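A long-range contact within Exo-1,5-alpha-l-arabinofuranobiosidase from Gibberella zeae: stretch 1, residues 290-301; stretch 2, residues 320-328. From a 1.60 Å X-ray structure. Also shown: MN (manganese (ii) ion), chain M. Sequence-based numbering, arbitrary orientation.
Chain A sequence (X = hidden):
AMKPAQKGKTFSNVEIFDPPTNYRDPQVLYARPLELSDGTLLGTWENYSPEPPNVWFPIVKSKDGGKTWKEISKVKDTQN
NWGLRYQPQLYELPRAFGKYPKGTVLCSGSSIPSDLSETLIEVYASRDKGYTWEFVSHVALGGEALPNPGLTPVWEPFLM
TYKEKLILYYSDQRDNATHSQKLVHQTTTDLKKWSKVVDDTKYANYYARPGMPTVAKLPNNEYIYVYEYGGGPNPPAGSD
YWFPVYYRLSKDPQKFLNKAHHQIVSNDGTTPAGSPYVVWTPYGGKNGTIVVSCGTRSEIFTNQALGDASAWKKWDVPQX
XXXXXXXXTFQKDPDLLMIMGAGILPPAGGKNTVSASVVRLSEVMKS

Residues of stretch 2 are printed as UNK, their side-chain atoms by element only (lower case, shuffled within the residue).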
# COMPACT_ATOMS: atom_id res chain seq x y z
N ILE A 290 -10.91 0.99 -12.73
CA ILE A 290 -10.19 1.40 -11.50
C ILE A 290 -10.85 0.61 -10.38
O ILE A 290 -12.06 0.57 -10.29
CB ILE A 290 -10.29 2.92 -11.19
CG1 ILE A 290 -9.81 3.78 -12.35
CG2 ILE A 290 -9.53 3.25 -9.88
CD1 ILE A 290 -10.21 5.22 -12.32
N VAL A 291 -10.05 -0.03 -9.52
CA VAL A 291 -10.55 -0.79 -8.38
C VAL A 291 -9.95 -0.25 -7.07
O VAL A 291 -8.71 -0.14 -6.96
CB VAL A 291 -10.28 -2.30 -8.50
CG1 VAL A 291 -11.07 -3.05 -7.45
CG2 VAL A 291 -10.72 -2.81 -9.91
N VAL A 292 -10.81 0.08 -6.12
CA VAL A 292 -10.37 0.60 -4.83
C VAL A 292 -10.92 -0.26 -3.68
O VAL A 292 -12.09 -0.64 -3.63
CB VAL A 292 -10.81 2.07 -4.62
CG1 VAL A 292 -10.53 2.51 -3.21
CG2 VAL A 292 -10.05 3.01 -5.59
N SER A 293 -10.06 -0.54 -2.73
CA SER A 293 -10.46 -1.12 -1.44
C SER A 293 -10.27 -0.06 -0.39
O SER A 293 -9.43 0.83 -0.53
CB SER A 293 -9.61 -2.35 -1.09
OG SER A 293 -9.97 -2.90 0.19
N CYS A 294 -11.06 -0.17 0.70
CA CYS A 294 -10.78 0.56 1.92
C CYS A 294 -10.69 -0.40 3.11
O CYS A 294 -11.03 -1.57 2.98
CB CYS A 294 -11.82 1.64 2.17
SG CYS A 294 -13.39 1.07 2.86
N GLY A 295 -10.22 0.10 4.24
CA GLY A 295 -9.90 -0.72 5.41
C GLY A 295 -11.02 -0.86 6.45
O GLY A 295 -10.78 -1.43 7.53
N THR A 296 -12.23 -0.38 6.11
CA THR A 296 -13.37 -0.42 7.05
C THR A 296 -14.59 -1.15 6.49
O THR A 296 -15.60 -1.28 7.22
CB THR A 296 -13.79 0.98 7.49
OG1 THR A 296 -14.29 1.75 6.38
CG2 THR A 296 -12.64 1.73 8.22
N ARG A 297 -14.53 -1.57 5.24
CA ARG A 297 -15.64 -2.32 4.59
C ARG A 297 -15.08 -3.42 3.74
O ARG A 297 -13.93 -3.32 3.32
CB ARG A 297 -16.44 -1.39 3.67
CG ARG A 297 -17.03 -0.23 4.39
CD ARG A 297 -17.99 0.52 3.52
NE ARG A 297 -19.11 -0.35 3.15
CZ ARG A 297 -20.34 -0.25 3.63
NH1 ARG A 297 -20.67 0.72 4.50
NH2 ARG A 297 -21.25 -1.12 3.20
N SER A 298 -15.90 -4.43 3.42
CA SER A 298 -15.42 -5.56 2.63
C SER A 298 -15.60 -5.43 1.13
O SER A 298 -14.96 -6.18 0.37
CB SER A 298 -16.07 -6.86 3.12
OG SER A 298 -17.47 -6.81 2.94
N GLU A 299 -16.46 -4.52 0.68
CA GLU A 299 -16.72 -4.38 -0.74
C GLU A 299 -15.52 -3.80 -1.51
O GLU A 299 -14.59 -3.22 -0.91
CB GLU A 299 -17.95 -3.50 -1.01
CG GLU A 299 -19.23 -4.06 -0.35
CD GLU A 299 -19.52 -3.54 1.01
OE1 GLU A 299 -18.67 -2.87 1.64
OE2 GLU A 299 -20.65 -3.76 1.51
N ILE A 300 -15.55 -3.98 -2.82
CA ILE A 300 -14.65 -3.24 -3.73
C ILE A 300 -15.47 -2.14 -4.40
O ILE A 300 -16.71 -2.28 -4.59
CB ILE A 300 -13.91 -4.14 -4.71
CG1 ILE A 300 -14.87 -4.85 -5.69
CG2 ILE A 300 -12.94 -5.10 -3.92
CD1 ILE A 300 -14.20 -5.46 -6.89
N PHE A 301 -14.77 -1.07 -4.76
CA PHE A 301 -15.32 0.11 -5.39
C PHE A 301 -14.67 0.29 -6.76
O PHE A 301 -13.45 0.30 -6.89
CB PHE A 301 -15.13 1.32 -4.50
CG PHE A 301 -15.84 1.21 -3.20
CD1 PHE A 301 -17.11 1.72 -3.02
CD2 PHE A 301 -15.29 0.49 -2.15
CE1 PHE A 301 -17.80 1.56 -1.81
CE2 PHE A 301 -15.96 0.35 -0.93
CZ PHE A 301 -17.23 0.88 -0.78
N UNK A 320 -12.58 -10.86 3.60
CA UNK A 320 -13.03 -10.00 4.67
C UNK A 320 -12.39 -8.60 4.72
O UNK A 320 -11.36 -8.35 4.09
c UNK A 320 -11.57 -11.64 5.53
c UNK A 320 -11.84 -12.02 4.10
c UNK A 320 -12.67 -10.81 5.92
N UNK A 321 -13.01 -7.73 5.50
CA UNK A 321 -12.47 -6.40 5.80
C UNK A 321 -11.13 -6.53 6.52
O UNK A 321 -10.96 -7.36 7.44
c UNK A 321 -13.43 -5.64 6.67
o UNK A 321 -14.67 -5.49 5.94
c UNK A 321 -12.86 -4.28 7.07
N UNK A 322 -10.17 -5.72 6.08
CA UNK A 322 -8.86 -5.67 6.73
C UNK A 322 -8.25 -4.27 6.59
O UNK A 322 -8.47 -3.57 5.59
c UNK A 322 -7.92 -6.73 6.16
N UNK A 323 -7.44 -3.90 7.57
CA UNK A 323 -6.64 -2.69 7.48
C UNK A 323 -5.70 -2.75 6.30
O UNK A 323 -4.99 -3.76 6.09
c UNK A 323 -3.59 -1.35 8.85
c UNK A 323 -3.42 1.04 9.08
o UNK A 323 -2.66 2.16 9.22
c UNK A 323 -2.81 -0.20 8.95
c UNK A 323 -4.79 1.15 9.08
c UNK A 323 -5.84 -2.52 8.78
c UNK A 323 -5.58 -0.01 8.98
c UNK A 323 -4.99 -1.27 8.85
N UNK A 324 -5.74 -1.68 5.51
CA UNK A 324 -4.94 -1.56 4.27
C UNK A 324 -4.97 -2.84 3.41
O UNK A 324 -3.99 -3.28 2.82
o UNK A 324 -2.93 -0.55 3.29
c UNK A 324 -3.49 -0.99 4.53
c UNK A 324 -2.55 -2.03 5.20
N UNK A 325 -6.17 -3.41 3.28
CA UNK A 325 -6.38 -4.54 2.39
C UNK A 325 -5.91 -4.14 1.00
O UNK A 325 -6.24 -3.03 0.53
n UNK A 325 -12.35 -6.94 1.19
c UNK A 325 -11.69 -5.88 0.76
n UNK A 325 -10.41 -5.74 1.07
n UNK A 325 -12.31 -4.93 0.06
c UNK A 325 -8.15 -6.33 1.87
c UNK A 325 -7.87 -4.95 2.45
c UNK A 325 -9.65 -6.68 1.90
N UNK A 326 -5.14 -5.01 0.35
CA UNK A 326 -4.47 -4.68 -0.89
C UNK A 326 -5.01 -5.45 -2.06
O UNK A 326 -5.77 -6.43 -1.90
c UNK A 326 -2.96 -4.88 -0.77
o UNK A 326 -2.63 -6.15 -0.32
N UNK A 327 -4.63 -4.99 -3.25
CA UNK A 327 -5.15 -5.53 -4.51
C UNK A 327 -4.06 -5.79 -5.52
O UNK A 327 -3.00 -5.13 -5.52
c UNK A 327 -7.33 -4.06 -4.31
c UNK A 327 -8.32 -5.20 -4.08
c UNK A 327 -8.07 -2.82 -5.01
c UNK A 327 -6.14 -4.53 -5.12
N UNK A 328 -4.29 -6.76 -6.39
CA UNK A 328 -3.36 -7.11 -7.44
C UNK A 328 -4.15 -7.54 -8.67
O UNK A 328 -5.11 -8.32 -8.57
c UNK A 328 -2.07 -9.88 -8.80
c UNK A 328 -2.46 -8.24 -6.95
c UNK A 328 -1.44 -8.74 -7.94
c UNK A 328 -0.16 -9.18 -7.23
MN MN M . -22.14 -5.51 1.03
O HOH W 1 -8.08 -1.30 1.60
O HOH W 2 -11.22 -4.16 3.74
O HOH W 3 -22.82 -4.42 -0.10

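Position 320 has three side-chain carbons that close a ring onto the backbone N. Only proline does this, so the residue is Pro320. The CA-to-CB bond of Pro320 points away from stretch 1, and the residue is exposed. Its contact is slight: its backbone C lies 4.4 Å from Ser298 CB.

Position 321 has three side-chain atoms, a carbon carrying one oxygen and one carbon. That fork is threonine. The CA-to-CB bond of Thr321 points toward stretch 1. Its CG2 sits 3.6 Å from Gly295 O. Its OG1 lies 3.0 Å from Ser298 N, but the angle is poor and this is not a hydrogen bond.

Position 322 has one side-chain carbon and nothing beyond it, so it is Ala322. Its CA-to-CB bond points away, and the backbone makes the contact. Gly295 CA approaches Ala322 O to 3.2 Å in a CA-H...O contact. Water 2 accepts from Ala322 N at 3.0 Å and lies 2.7 Å from Cys294 O and 2.9 Å from Arg297 O, between the two backbones.

Position 323 has one carbon leading to a ring of six carbons that bears one oxygen. This is a phenol, hence Tyr323. The CA-to-CB bond of Tyr323 points away from stretch 1. Its CA is 4.3 Å from the CA of Gly295, which has no side chain, so the two backbones run close here.

Position 324 has a carbon carrying one oxygen and one carbon, again threonine. The CA-to-CB bond of Thr324 also points away from stretch 1. Its backbone has phi/psi of 45/44°, both positive, and its OG1 is hydrogen-bonded elsewhere in the structure.

Position 325 has three carbons, a nitrogen, then a carbon carrying two more nitrogens. This is a guanidinium, so the residue is Arg325. Its CA-to-CB bond points toward stretch 1. NE and NH2 both donate to Ser293 OG, at 3.0 and 3.1 Å. NH1 and NH2 both donate to Ser298 O, at 2.8 and 2.9 Å. A weak bond joins NH2 to Glu299 O at 3.0 Å. These acceptors lie at the guanidinium edge, while Arg297 O lies over one face.

Position 326 has one carbon then one oxygen, which is serine. The CA-to-CB bond of Ser326 points away from stretch 1, and the residue makes no contact with it.

Position 327 has four carbons, forked at the second, so it is Leu327. The CA-to-CB bond of Leu327 points toward stretch 1. Its CD1 is 3.9 Å from Val291 CG1 and 3.4 Å from Val291 O.

Position 328 also has four carbons forked at the second. Leu328 is out of reach of stretch 1.

The contact centres on Arg325. Its side chain is buried, and its N-H groups meet oxygens along stretch 1, so the charged group is well supplied with acceptors. Water 1 adds a link, accepting from Ser293 OG at 2.8 Å and donating to Arg325 O at 2.7 Å. Leu327 packs on the strand at one end, and Thr321 covers the turn at the other. Within stretch 1, Arg297 NE forms a salt bridge with Glu299 OE1 at 3.0 Å, and Glu299 OE2 binds MN at 2.4 Å.

Stretch 2 320-328: PTAYTRSLL
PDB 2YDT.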